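Local coordinates for protein nitroalkane oxidase (Podospora anserina, PDB 3MKH) that oxidises nitroalkanes to aldehydes or ketones with its FAD cofactor, releasing nitrite and reducing molecular oxygen to hydrogen peroxide, at residues I59-H68 with I96-N107; F270-G281 with L395-R406. All coordinates share one frame; numbering follows the deposited sequence.

Contact 1: residues I59-H68 with I96-N107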
loop_
_atom_site.group_PDB
_atom_site.type_symbol
_atom_site.label_atom_id
_atom_site.label_comp_id
_atom_site.label_asym_id
_atom_site.label_seq_id
_atom_site.Cartn_x
_atom_site.Cartn_y
_atom_site.Cartn_z
ATOM N N ILE A 59 -4.282 40.001 -5.868
ATOM C CA ILE A 59 -4.147 38.567 -6.161
ATOM C C ILE A 59 -4.346 38.225 -7.648
ATOM O O ILE A 59 -3.647 37.377 -8.199
ATOM C CB ILE A 59 -5.076 37.686 -5.274
ATOM C CG1 ILE A 59 -4.756 37.904 -3.804
ATOM C CG2 ILE A 59 -4.847 36.206 -5.553
ATOM C CD1 ILE A 59 -3.332 37.476 -3.432
ATOM N N LEU A 60 -5.297 38.883 -8.296
ATOM C CA LEU A 60 -5.553 38.612 -9.705
ATOM C C LEU A 60 -4.408 39.131 -10.592
ATOM O O LEU A 60 -4.027 38.483 -11.572
ATOM C CB LEU A 60 -6.902 39.200 -10.132
ATOM C CG LEU A 60 -8.131 38.282 -9.989
ATOM C CD1 LEU A 60 -8.038 37.325 -8.842
ATOM C CD2 LEU A 60 -9.460 39.044 -9.984
ATOM N N LYS A 61 -3.863 40.297 -10.265
ATOM C CA LYS A 61 -2.696 40.794 -11.011
ATOM C C LYS A 61 -1.573 39.759 -10.993
ATOM O O LYS A 61 -0.835 39.593 -11.971
ATOM C CB LYS A 61 -2.187 42.112 -10.414
ATOM C CG LYS A 61 -3.233 43.232 -10.329
ATOM C CD LYS A 61 -2.597 44.526 -9.797
ATOM C CE LYS A 61 -3.518 45.250 -8.817
ATOM N NZ LYS A 61 -3.061 46.651 -8.528
ATOM N N GLY A 62 -1.445 39.074 -9.861
ATOM C CA GLY A 62 -0.436 38.050 -9.677
ATOM C C GLY A 62 -0.671 36.771 -10.463
ATOM O O GLY A 62 0.222 35.934 -10.570
ATOM N N GLN A 63 -1.864 36.625 -11.030
ATOM C CA GLN A 63 -2.175 35.463 -11.851
ATOM C C GLN A 63 -1.933 35.746 -13.328
ATOM O O GLN A 63 -2.098 34.871 -14.160
ATOM C CB GLN A 63 -3.641 35.047 -11.644
ATOM C CG GLN A 63 -3.925 34.576 -10.239
ATOM C CD GLN A 63 -5.406 34.387 -9.974
ATOM O OE1 GLN A 63 -6.258 34.910 -10.702
ATOM N NE2 GLN A 63 -5.718 33.640 -8.926
ATOM N N ILE A 64 -1.567 36.981 -13.653
ATOM C CA ILE A 64 -1.396 37.370 -15.054
ATOM C C ILE A 64 0.089 37.562 -15.343
ATOM O O ILE A 64 0.828 38.140 -14.547
ATOM C CB ILE A 64 -2.223 38.636 -15.396
ATOM C CG1 ILE A 64 -3.716 38.294 -15.330
ATOM C CG2 ILE A 64 -1.883 39.176 -16.792
ATOM C CD1 ILE A 64 -4.633 39.507 -15.420
ATOM N N SER A 65 0.540 37.053 -16.474
ATOM C CA SER A 65 1.966 37.087 -16.753
ATOM C C SER A 65 2.475 38.517 -17.005
ATOM O O SER A 65 1.747 39.361 -17.516
ATOM C CB SER A 65 2.265 36.172 -17.933
ATOM O OG SER A 65 2.536 36.940 -19.072
ATOM N N PRO A 66 3.734 38.797 -16.633
ATOM C CA PRO A 66 4.321 40.120 -16.905
ATOM C C PRO A 66 4.197 40.523 -18.365
ATOM O O PRO A 66 4.083 41.712 -18.662
ATOM C CB PRO A 66 5.794 39.927 -16.547
ATOM C CG PRO A 66 5.748 38.878 -15.428
ATOM C CD PRO A 66 4.653 37.920 -15.887
ATOM N N ALA A 67 4.192 39.542 -19.266
ATOM C CA ALA A 67 4.079 39.847 -20.681
ATOM C C ALA A 67 2.762 40.541 -21.013
ATOM O O ALA A 67 2.668 41.232 -22.028
ATOM C CB ALA A 67 4.276 38.581 -21.531
ATOM N N HIS A 68 1.743 40.367 -20.164
ATOM C CA HIS A 68 0.466 41.047 -20.384
ATOM C C HIS A 68 0.146 42.135 -19.367
ATOM O O HIS A 68 -1.017 42.508 -19.183
ATOM C CB HIS A 68 -0.669 40.025 -20.485
ATOM C CG HIS A 68 -0.438 39.031 -21.575
ATOM N ND1 HIS A 68 -0.016 37.741 -21.332
ATOM C CD2 HIS A 68 -0.472 39.169 -22.921
ATOM C CE1 HIS A 68 0.162 37.115 -22.483
ATOM N NE2 HIS A 68 -0.113 37.958 -23.461
ATOM N N ILE A 96 -10.602 31.429 -5.877
ATOM C CA ILE A 96 -9.568 32.348 -6.316
ATOM C C ILE A 96 -8.606 31.696 -7.299
ATOM O O ILE A 96 -8.349 32.239 -8.367
ATOM C CB ILE A 96 -8.807 32.936 -5.119
ATOM C CG1 ILE A 96 -9.769 33.731 -4.244
ATOM C CG2 ILE A 96 -7.668 33.823 -5.591
ATOM C CD1 ILE A 96 -9.185 34.162 -2.909
ATOM N N PHE A 97 -8.064 30.538 -6.948
ATOM C CA PHE A 97 -7.120 29.865 -7.842
ATOM C C PHE A 97 -7.745 29.498 -9.188
ATOM O O PHE A 97 -7.069 29.484 -10.222
ATOM C CB PHE A 97 -6.530 28.617 -7.165
ATOM C CG PHE A 97 -5.813 28.916 -5.879
ATOM C CD1 PHE A 97 -5.219 30.157 -5.682
ATOM C CD2 PHE A 97 -5.727 27.967 -4.871
ATOM C CE1 PHE A 97 -4.553 30.450 -4.502
ATOM C CE2 PHE A 97 -5.065 28.244 -3.693
ATOM C CZ PHE A 97 -4.472 29.491 -3.502
ATOM N N ALA A 98 -9.041 29.197 -9.176
ATOM C CA ALA A 98 -9.738 28.809 -10.408
ATOM C C ALA A 98 -9.773 29.961 -11.420
ATOM O O ALA A 98 -9.730 29.737 -12.631
ATOM C CB ALA A 98 -11.159 28.337 -10.082
ATOM N N THR A 99 -9.840 31.191 -10.933
ATOM C CA THR A 99 -9.782 32.348 -11.843
ATOM C C THR A 99 -8.387 32.370 -12.474
ATOM O O THR A 99 -8.233 32.702 -13.640
ATOM C CB THR A 99 -10.065 33.671 -11.110
ATOM O OG1 THR A 99 -11.475 33.785 -10.859
ATOM C CG2 THR A 99 -9.595 34.887 -11.923
ATOM N N GLY A 100 -7.378 31.982 -11.706
ATOM C CA GLY A 100 -6.025 31.916 -12.240
ATOM C C GLY A 100 -5.904 30.875 -13.340
ATOM O O GLY A 100 -5.237 31.093 -14.351
ATOM N N LEU A 101 -6.566 29.740 -13.160
ATOM C CA LEU A 101 -6.583 28.709 -14.193
ATOM C C LEU A 101 -7.289 29.215 -15.456
ATOM O O LEU A 101 -6.846 28.955 -16.584
ATOM C CB LEU A 101 -7.247 27.423 -13.669
ATOM C CG LEU A 101 -7.372 26.289 -14.701
ATOM C CD1 LEU A 101 -6.021 25.816 -15.212
ATOM C CD2 LEU A 101 -8.174 25.120 -14.130
ATOM N N GLY A 102 -8.383 29.945 -15.265
ATOM C CA GLY A 102 -9.115 30.514 -16.384
ATOM C C GLY A 102 -8.292 31.519 -17.180
ATOM O O GLY A 102 -8.454 31.642 -18.392
ATOM N N LEU A 103 -7.409 32.243 -16.502
ATOM C CA LEU A 103 -6.529 33.210 -17.183
ATOM C C LEU A 103 -5.314 32.577 -17.864
ATOM O O LEU A 103 -4.687 33.202 -18.730
ATOM C CB LEU A 103 -6.060 34.289 -16.202
ATOM C CG LEU A 103 -7.184 35.125 -15.595
ATOM C CD1 LEU A 103 -6.684 35.980 -14.415
ATOM C CD2 LEU A 103 -7.850 35.971 -16.672
ATOM N N THR A 104 -4.990 31.345 -17.481
ATOM C CA THR A 104 -3.781 30.681 -17.965
ATOM C C THR A 104 -3.704 30.522 -19.498
ATOM O O THR A 104 -2.671 30.820 -20.090
ATOM C CB THR A 104 -3.549 29.331 -17.239
ATOM O OG1 THR A 104 -3.400 29.579 -15.835
ATOM C CG2 THR A 104 -2.284 28.621 -17.778
ATOM N N PRO A 105 -4.792 30.079 -20.150
ATOM C CA PRO A 105 -4.713 29.976 -21.616
ATOM C C PRO A 105 -4.413 31.308 -22.281
ATOM O O PRO A 105 -3.738 31.342 -23.304
ATOM C CB PRO A 105 -6.114 29.487 -22.010
ATOM C CG PRO A 105 -6.567 28.723 -20.791
ATOM C CD PRO A 105 -6.075 29.563 -19.638
ATOM N N ILE A 106 -4.899 32.391 -21.690
ATOM C CA ILE A 106 -4.627 33.730 -22.186
ATOM C C ILE A 106 -3.160 34.143 -21.954
ATOM O O ILE A 106 -2.542 34.732 -22.841
ATOM C CB ILE A 106 -5.617 34.751 -21.608
ATOM C CG1 ILE A 106 -7.037 34.368 -22.043
ATOM C CG2 ILE A 106 -5.307 36.147 -22.124
ATOM C CD1 ILE A 106 -8.118 35.147 -21.365
ATOM N N ASN A 107 -2.603 33.814 -20.788
ATOM C CA ASN A 107 -1.168 33.989 -20.555
ATOM C C ASN A 107 -0.374 33.226 -21.605
ATOM O O ASN A 107 0.669 33.696 -22.074
ATOM C CB ASN A 107 -0.754 33.459 -19.178
ATOM C CG ASN A 107 -1.165 34.372 -18.047
ATOM O OD1 ASN A 107 -1.375 33.923 -16.920
ATOM N ND2 ASN A 107 -1.281 35.654 -18.334
HETATM O O HOH W 1 -2.703 32.180 -13.695
#
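The side-chain amide of Gln63 lies flat against helix 90-109, one face on Gly100, whose CA sits 3.4 Å from Gln63 CD; Leu60 CD1 lies over OE1 on the opposite face. Alongside OE1 come the methyl Thr99 CG2 and, farther off, Leu103 CD1. The His68 ring turns its edge to the helix, with CE1 3.5 Å from Asn107 O. Gln63 reaches Ile96 because its chain runs extended beyond CG (chi2 171°), and NE2 donates to Ile96 O at 3.0 Å. The donor approaches from above the carbonyl plane, 54° out of it. Within the helix this oxygen receives weak bonds from Thr99 N and Gly100 N; the amide adds a further donor. A water donates both to Gln63 O and to Gly100 O, each at 2.8 Å, and Thr104 OG1 donates to the same Gly100 O. An alanine in place of Gln63 would probably leave Ile96 O without its amide donor and open a gap over Gly100. Apolar contacts flank this polar centre: Ile59 CG2 meets Ile96 CG2 at 3.7 Å, the two side chains crossing at about a right angle, and Ile64 CG1 touches Leu103 CD1 at 3.9 Å. Leu118 of helix 115-118 packs on Ile64, His68, Leu103 and Ile106, while Thr99 OG1 turns to Tyr51 of helix 48-56. The contact thus fastens the loop before helix 75-88 to helix 90-109 within the helical N-terminal domain of the acyl-CoA dehydrogenase fold. Its chemistry implies a junction that depends on backbone carbonyls, met by an amide and a shared water, and on a glycine surface flat enough for that amide to lie on.

Contact 2: residues F270-G281 with L395-R406. With FAD (flavin-adenine dinucleotide), chain E.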
loop_
_atom_site.group_PDB
_atom_site.type_symbol
_atom_site.label_atom_id
_atom_site.label_comp_id
_atom_site.label_asym_id
_atom_site.label_seq_id
_atom_site.Cartn_x
_atom_site.Cartn_y
_atom_site.Cartn_z
ATOM N N PHE A 270 -2.989 22.879 -18.017
ATOM C CA PHE A 270 -3.080 21.802 -17.033
ATOM C C PHE A 270 -1.722 21.283 -16.565
ATOM O O PHE A 270 -1.643 20.633 -15.524
ATOM C CB PHE A 270 -3.941 20.642 -17.532
ATOM C CG PHE A 270 -5.406 20.980 -17.668
ATOM C CD1 PHE A 270 -6.131 21.450 -16.585
ATOM C CD2 PHE A 270 -6.056 20.799 -18.872
ATOM C CE1 PHE A 270 -7.485 21.753 -16.710
ATOM C CE2 PHE A 270 -7.405 21.095 -19.009
ATOM C CZ PHE A 270 -8.121 21.577 -17.929
ATOM N N ASP A 271 -0.657 21.553 -17.322
ATOM C CA ASP A 271 0.694 21.219 -16.842
ATOM C C ASP A 271 1.126 22.131 -15.677
ATOM O O ASP A 271 1.698 21.665 -14.694
ATOM C CB ASP A 271 1.726 21.321 -17.966
ATOM C CG ASP A 271 1.603 20.198 -18.990
ATOM O OD1 ASP A 271 0.972 19.155 -18.697
ATOM O OD2 ASP A 271 2.150 20.368 -20.099
ATOM N N GLY A 272 0.853 23.427 -15.800
ATOM C CA GLY A 272 1.104 24.365 -14.721
ATOM C C GLY A 272 0.226 24.065 -13.511
ATOM O O GLY A 272 0.685 24.077 -12.362
ATOM N N SER A 273 -1.045 23.791 -13.763
ATOM C CA SER A 273 -1.985 23.550 -12.672
ATOM C C SER A 273 -1.615 22.277 -11.900
ATOM O O SER A 273 -1.844 22.186 -10.690
ATOM C CB SER A 273 -3.423 23.461 -13.190
ATOM O OG SER A 273 -3.598 22.300 -13.988
ATOM N N ALA A 274 -1.045 21.304 -12.611
ATOM C CA ALA A 274 -0.593 20.046 -11.999
ATOM C C ALA A 274 0.410 20.301 -10.863
ATOM O O ALA A 274 0.369 19.644 -9.816
ATOM C CB ALA A 274 0.027 19.126 -13.068
ATOM N N VAL A 275 1.319 21.243 -11.085
ATOM C CA VAL A 275 2.297 21.614 -10.059
ATOM C C VAL A 275 1.573 22.165 -8.837
ATOM O O VAL A 275 1.892 21.828 -7.697
ATOM C CB VAL A 275 3.316 22.666 -10.591
ATOM C CG1 VAL A 275 4.268 23.139 -9.476
ATOM C CG2 VAL A 275 4.114 22.105 -11.779
ATOM N N LEU A 276 0.575 23.006 -9.085
ATOM C CA LEU A 276 -0.138 23.682 -8.006
ATOM C C LEU A 276 -1.049 22.715 -7.250
ATOM O O LEU A 276 -1.291 22.899 -6.066
ATOM C CB LEU A 276 -0.919 24.882 -8.540
ATOM C CG LEU A 276 -0.172 26.231 -8.533
ATOM C CD1 LEU A 276 1.348 26.107 -8.460
ATOM C CD2 LEU A 276 -0.612 27.138 -9.656
ATOM N N VAL A 277 -1.536 21.685 -7.936
ATOM C CA VAL A 277 -2.249 20.596 -7.268
ATOM C C VAL A 277 -1.318 19.841 -6.311
ATOM O O VAL A 277 -1.735 19.407 -5.225
ATOM C CB VAL A 277 -2.919 19.619 -8.276
ATOM C CG1 VAL A 277 -3.396 18.340 -7.560
ATOM C CG2 VAL A 277 -4.100 20.314 -8.968
ATOM N N GLY A 278 -0.055 19.702 -6.707
ATOM C CA GLY A 278 0.957 19.165 -5.810
ATOM C C GLY A 278 0.959 19.982 -4.528
ATOM O O GLY A 278 0.853 19.459 -3.407
ATOM N N ALA A 279 1.002 21.295 -4.697
ATOM C CA ALA A 279 1.061 22.177 -3.551
ATOM C C ALA A 279 -0.223 22.127 -2.710
ATOM O O ALA A 279 -0.162 22.260 -1.483
ATOM C CB ALA A 279 1.398 23.597 -3.975
ATOM N N MET A 280 -1.377 21.930 -3.349
ATOM C CA MET A 280 -2.630 21.760 -2.578
ATOM C C MET A 280 -2.543 20.514 -1.712
ATOM O O MET A 280 -2.999 20.495 -0.556
ATOM C CB MET A 280 -3.845 21.622 -3.502
ATOM C CG MET A 280 -4.063 22.795 -4.430
ATOM S SD MET A 280 -5.467 22.481 -5.526
ATOM C CE MET A 280 -5.598 24.083 -6.291
ATOM N N GLY A 281 -1.997 19.457 -2.297
ATOM C CA GLY A 281 -1.749 18.226 -1.569
ATOM C C GLY A 281 -0.877 18.447 -0.340
ATOM O O GLY A 281 -1.209 17.988 0.764
ATOM N N LEU A 395 -8.467 15.709 -5.031
ATOM C CA LEU A 395 -7.194 16.033 -5.681
ATOM C C LEU A 395 -6.795 15.040 -6.778
ATOM O O LEU A 395 -6.366 15.457 -7.852
ATOM C CB LEU A 395 -6.073 16.221 -4.646
ATOM C CG LEU A 395 -6.320 17.367 -3.641
ATOM C CD1 LEU A 395 -5.116 17.468 -2.699
ATOM C CD2 LEU A 395 -6.567 18.724 -4.336
ATOM N N PRO A 396 -6.926 13.727 -6.516
ATOM C CA PRO A 396 -6.563 12.768 -7.563
ATOM C C PRO A 396 -7.518 12.830 -8.751
ATOM O O PRO A 396 -7.088 12.585 -9.876
ATOM C CB PRO A 396 -6.700 11.416 -6.845
ATOM C CG PRO A 396 -6.479 11.741 -5.398
ATOM C CD PRO A 396 -7.209 13.047 -5.241
ATOM N N ILE A 397 -8.781 13.188 -8.505
ATOM C CA ILE A 397 -9.823 13.073 -9.526
ATOM C C ILE A 397 -10.084 14.354 -10.307
ATOM O O ILE A 397 -10.606 14.301 -11.418
ATOM C CB ILE A 397 -11.162 12.525 -8.949
ATOM C CG1 ILE A 397 -11.679 13.402 -7.804
ATOM C CG2 ILE A 397 -10.991 11.091 -8.446
ATOM C CD1 ILE A 397 -12.985 12.855 -7.174
ATOM N N PHE A 398 -9.716 15.505 -9.750
ATOM C CA PHE A 398 -9.994 16.753 -10.448
ATOM C C PHE A 398 -8.742 17.232 -11.173
ATOM O O PHE A 398 -7.707 16.545 -11.150
ATOM C CB PHE A 398 -10.649 17.823 -9.533
ATOM C CG PHE A 398 -9.673 18.709 -8.773
ATOM C CD1 PHE A 398 -8.356 18.319 -8.549
ATOM C CD2 PHE A 398 -10.101 19.924 -8.253
ATOM C CE1 PHE A 398 -7.482 19.133 -7.841
ATOM C CE2 PHE A 398 -9.220 20.752 -7.539
ATOM C CZ PHE A 398 -7.919 20.356 -7.338
ATOM N N ASP A 399 -8.869 18.362 -11.860
ATOM C CA ASP A 399 -7.778 18.923 -12.644
ATOM C C ASP A 399 -7.150 17.872 -13.565
ATOM O O ASP A 399 -5.924 17.807 -13.694
ATOM C CB ASP A 399 -6.722 19.515 -11.713
ATOM C CG ASP A 399 -5.953 20.654 -12.362
ATOM O OD1 ASP A 399 -4.720 20.527 -12.517
ATOM O OD2 ASP A 399 -6.594 21.672 -12.717
ATOM N N GLY A 400 -7.996 17.069 -14.216
ATOM C CA GLY A 400 -7.537 15.933 -14.983
ATOM C C GLY A 400 -7.214 14.770 -14.060
ATOM O O GLY A 400 -6.151 14.738 -13.416
ATOM N N GLY A 401 -8.137 13.816 -13.995
ATOM C CA GLY A 401 -8.044 12.696 -13.064
ATOM C C GLY A 401 -6.794 11.860 -13.278
ATOM O O GLY A 401 -6.322 11.754 -14.412
ATOM N N ASN A 402 -6.259 11.266 -12.211
ATOM C CA ASN A 402 -5.021 10.490 -12.338
ATOM C C ASN A 402 -5.155 9.263 -13.253
ATOM O O ASN A 402 -4.235 8.930 -14.005
ATOM C CB ASN A 402 -4.480 10.061 -10.976
ATOM C CG ASN A 402 -4.026 11.240 -10.123
ATOM O OD1 ASN A 402 -3.754 11.083 -8.934
ATOM N ND2 ASN A 402 -3.955 12.417 -10.721
ATOM N N VAL A 403 -6.301 8.591 -13.198
ATOM C CA VAL A 403 -6.434 7.291 -13.873
ATOM C C VAL A 403 -6.707 7.439 -15.368
ATOM O O VAL A 403 -6.150 6.709 -16.188
ATOM C CB VAL A 403 -7.552 6.442 -13.218
ATOM C CG1 VAL A 403 -7.727 5.098 -13.940
ATOM C CG2 VAL A 403 -7.240 6.227 -11.737
ATOM N N GLY A 404 -7.571 8.389 -15.709
ATOM C CA GLY A 404 -8.022 8.576 -17.073
ATOM C C GLY A 404 -7.197 9.564 -17.873
ATOM O O GLY A 404 -7.215 9.529 -19.105
ATOM N N ILE A 405 -6.490 10.457 -17.184
ATOM C CA ILE A 405 -5.804 11.557 -17.871
ATOM C C ILE A 405 -4.317 11.649 -17.535
ATOM O O ILE A 405 -3.460 11.381 -18.394
ATOM C CB ILE A 405 -6.506 12.902 -17.609
ATOM C CG1 ILE A 405 -7.967 12.804 -18.082
ATOM C CG2 ILE A 405 -5.748 14.051 -18.291
ATOM C CD1 ILE A 405 -8.683 14.133 -18.196
ATOM N N ARG A 406 -4.008 12.032 -16.298
ATOM C CA ARG A 406 -2.610 12.225 -15.907
ATOM C C ARG A 406 -1.719 10.996 -16.211
ATOM O O ARG A 406 -0.653 11.144 -16.818
ATOM C CB ARG A 406 -2.485 12.688 -14.447
ATOM C CG ARG A 406 -3.275 13.962 -14.099
ATOM C CD ARG A 406 -3.113 15.081 -15.133
ATOM N NE ARG A 406 -3.464 16.383 -14.547
ATOM C CZ ARG A 406 -2.929 17.552 -14.902
ATOM N NH1 ARG A 406 -2.015 17.615 -15.870
ATOM N NH2 ARG A 406 -3.309 18.666 -14.280
HETATM P PA FAD E . -13.613 11.484 -17.001
HETATM O O1A FAD E . -13.726 11.590 -18.454
HETATM O O2A FAD E . -14.750 11.875 -16.167
HETATM O O5B FAD E . -13.198 9.973 -16.641
HETATM C C5B FAD E . -13.717 9.325 -15.482
HETATM C C4B FAD E . -12.975 8.019 -15.144
HETATM O O4B FAD E . -13.163 7.082 -16.214
HETATM C C3B FAD E . -11.466 8.235 -15.051
HETATM O O3B FAD E . -11.105 8.564 -13.709
HETATM C C2B FAD E . -10.919 6.865 -15.407
HETATM O O2B FAD E . -10.882 6.037 -14.249
HETATM C C1B FAD E . -11.944 6.322 -16.403
HETATM N N9A FAD E . -11.419 6.530 -17.781
HETATM C C8A FAD E . -11.978 7.276 -18.729
HETATM N N7A FAD E . -11.234 7.238 -19.828
HETATM C C5A FAD E . -10.190 6.457 -19.580
HETATM C C6A FAD E . -9.099 6.045 -20.331
HETATM N N6A FAD E . -8.948 6.453 -21.585
HETATM N N1A FAD E . -8.200 5.227 -19.773
HETATM C C2A FAD E . -8.343 4.816 -18.526
HETATM N N3A FAD E . -9.372 5.188 -17.783
HETATM C C4A FAD E . -10.306 6.006 -18.279
HETATM N N1 FAD E . -13.093 21.316 -15.019
HETATM C C2 FAD E . -12.832 22.413 -15.829
HETATM O O2 FAD E . -12.975 22.316 -17.039
HETATM N N3 FAD E . -12.404 23.611 -15.266
HETATM C C4 FAD E . -12.242 23.728 -13.888
HETATM O O4 FAD E . -11.869 24.792 -13.402
HETATM C C4X FAD E . -12.505 22.630 -13.078
HETATM N N5 FAD E . -12.348 22.709 -11.692
HETATM C C5X FAD E . -12.937 21.731 -10.883
HETATM C C6 FAD E . -13.102 21.938 -9.517
HETATM C C7 FAD E . -13.695 20.958 -8.729
HETATM C C7M FAD E . -13.885 21.175 -7.231
HETATM C C8 FAD E . -14.120 19.771 -9.310
HETATM C C8M FAD E . -14.775 18.687 -8.455
HETATM C C9 FAD E . -13.947 19.565 -10.671
HETATM C C9A FAD E . -13.360 20.543 -11.458
HETATM N N10 FAD E . -13.191 20.339 -12.827
HETATM C C10 FAD E . -12.928 21.431 -13.645
HETATM C "C1'" FAD E . -13.273 18.980 -13.414
HETATM C "C2'" FAD E . -11.920 18.272 -13.344
HETATM O "O2'" FAD E . -10.961 18.976 -14.126
HETATM C "C3'" FAD E . -11.986 16.804 -13.796
HETATM O "O3'" FAD E . -10.744 16.187 -13.489
HETATM C "C4'" FAD E . -12.250 16.629 -15.299
HETATM O "O4'" FAD E . -13.636 16.772 -15.576
HETATM C "C5'" FAD E . -11.794 15.241 -15.763
HETATM O "O5'" FAD E . -12.391 14.208 -14.976
HETATM P P FAD E . -11.867 12.705 -15.067
HETATM O O1P FAD E . -10.400 12.729 -15.025
HETATM O O2P FAD E . -12.587 11.892 -14.088
HETATM O O3P FAD E . -12.302 12.309 -16.570
#
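This is a buried active-site contact in the C-terminal helical bundle of the acyl-CoA dehydrogenase fold, where helix 262-298 backs the turn between helices 394-397 and 402-415. That turn carries Asp399, inferred to be the proton acceptor, and binds FAD: Ile397 O accepts from the ribityl hydroxyl O3', Gly400 N donates back to it, and Gly401 N, at the N-cap of the next helix, donates to phosphate oxygen O1P at 2.7 Å. Ser273 of helix 262-298 holds the aspartate. Its hydroxyl, set between the backbone N and the carbonyl carbon (chi1 67°), donates to Asp399 OD1 at 2.6 Å, meeting the syn lone pair of that oxygen. Arg406 NH2 forms a salt bridge with the same OD1, though as a hydrogen bond it is weak. The guanidinium also points end-on at helix 262-298, NH1 and NH2 both donating to Phe270 O, NH2 at 2.9 Å. Since Ala274 N bonds to that oxygen too, three donors hold it. Ala274 CB rests over one face of the guanidinium, 3.6 Å from NH2. The other carboxylate oxygen, Asp399 OD2, lies at the edge of the Phe270 ring, with ring and carboxylate planes 79° apart. Lys356 of helix 345-374 donates to the carbonyls of Leu395, Phe398 and Gly400, further fixing the turn, and Ile376 of the second subunit packs on Phe398. Beyond the polar cluster, Leu395 CD1 reaches Gly281 CA, and Val277 CG2 touches Phe398 CE1 at 3.8 Å. One edge of the Phe398 ring meets the flavin at FAD C7. Also at its edge, in a Met-aromatic contact, is the sulfur of the extended Met280 side chain, with SD 3.7 Å from Phe398 CZ.

Contact 1 is partly buried and belongs to the N-terminal domain, while contact 2 lies in the buried core of the C-terminal bundle, their centres about 18 Å apart. They use different elements, yet helices 90-109 and 262-298 meet between them: Leu101 packs on Ser273, Phe270 and Asp399, and Phe97 on Met280. Helix 90-109 therefore has one side towards the loop 59-68 and another towards the active site, where Leu101 also touches FAD. The chemistry follows the setting. At 59-68 with 96-107 a neutral amide and a water serve backbone carbonyls; at 270-281 with 395-406 a salt bridge, a serine and cofactor bonds cluster round the presumed base.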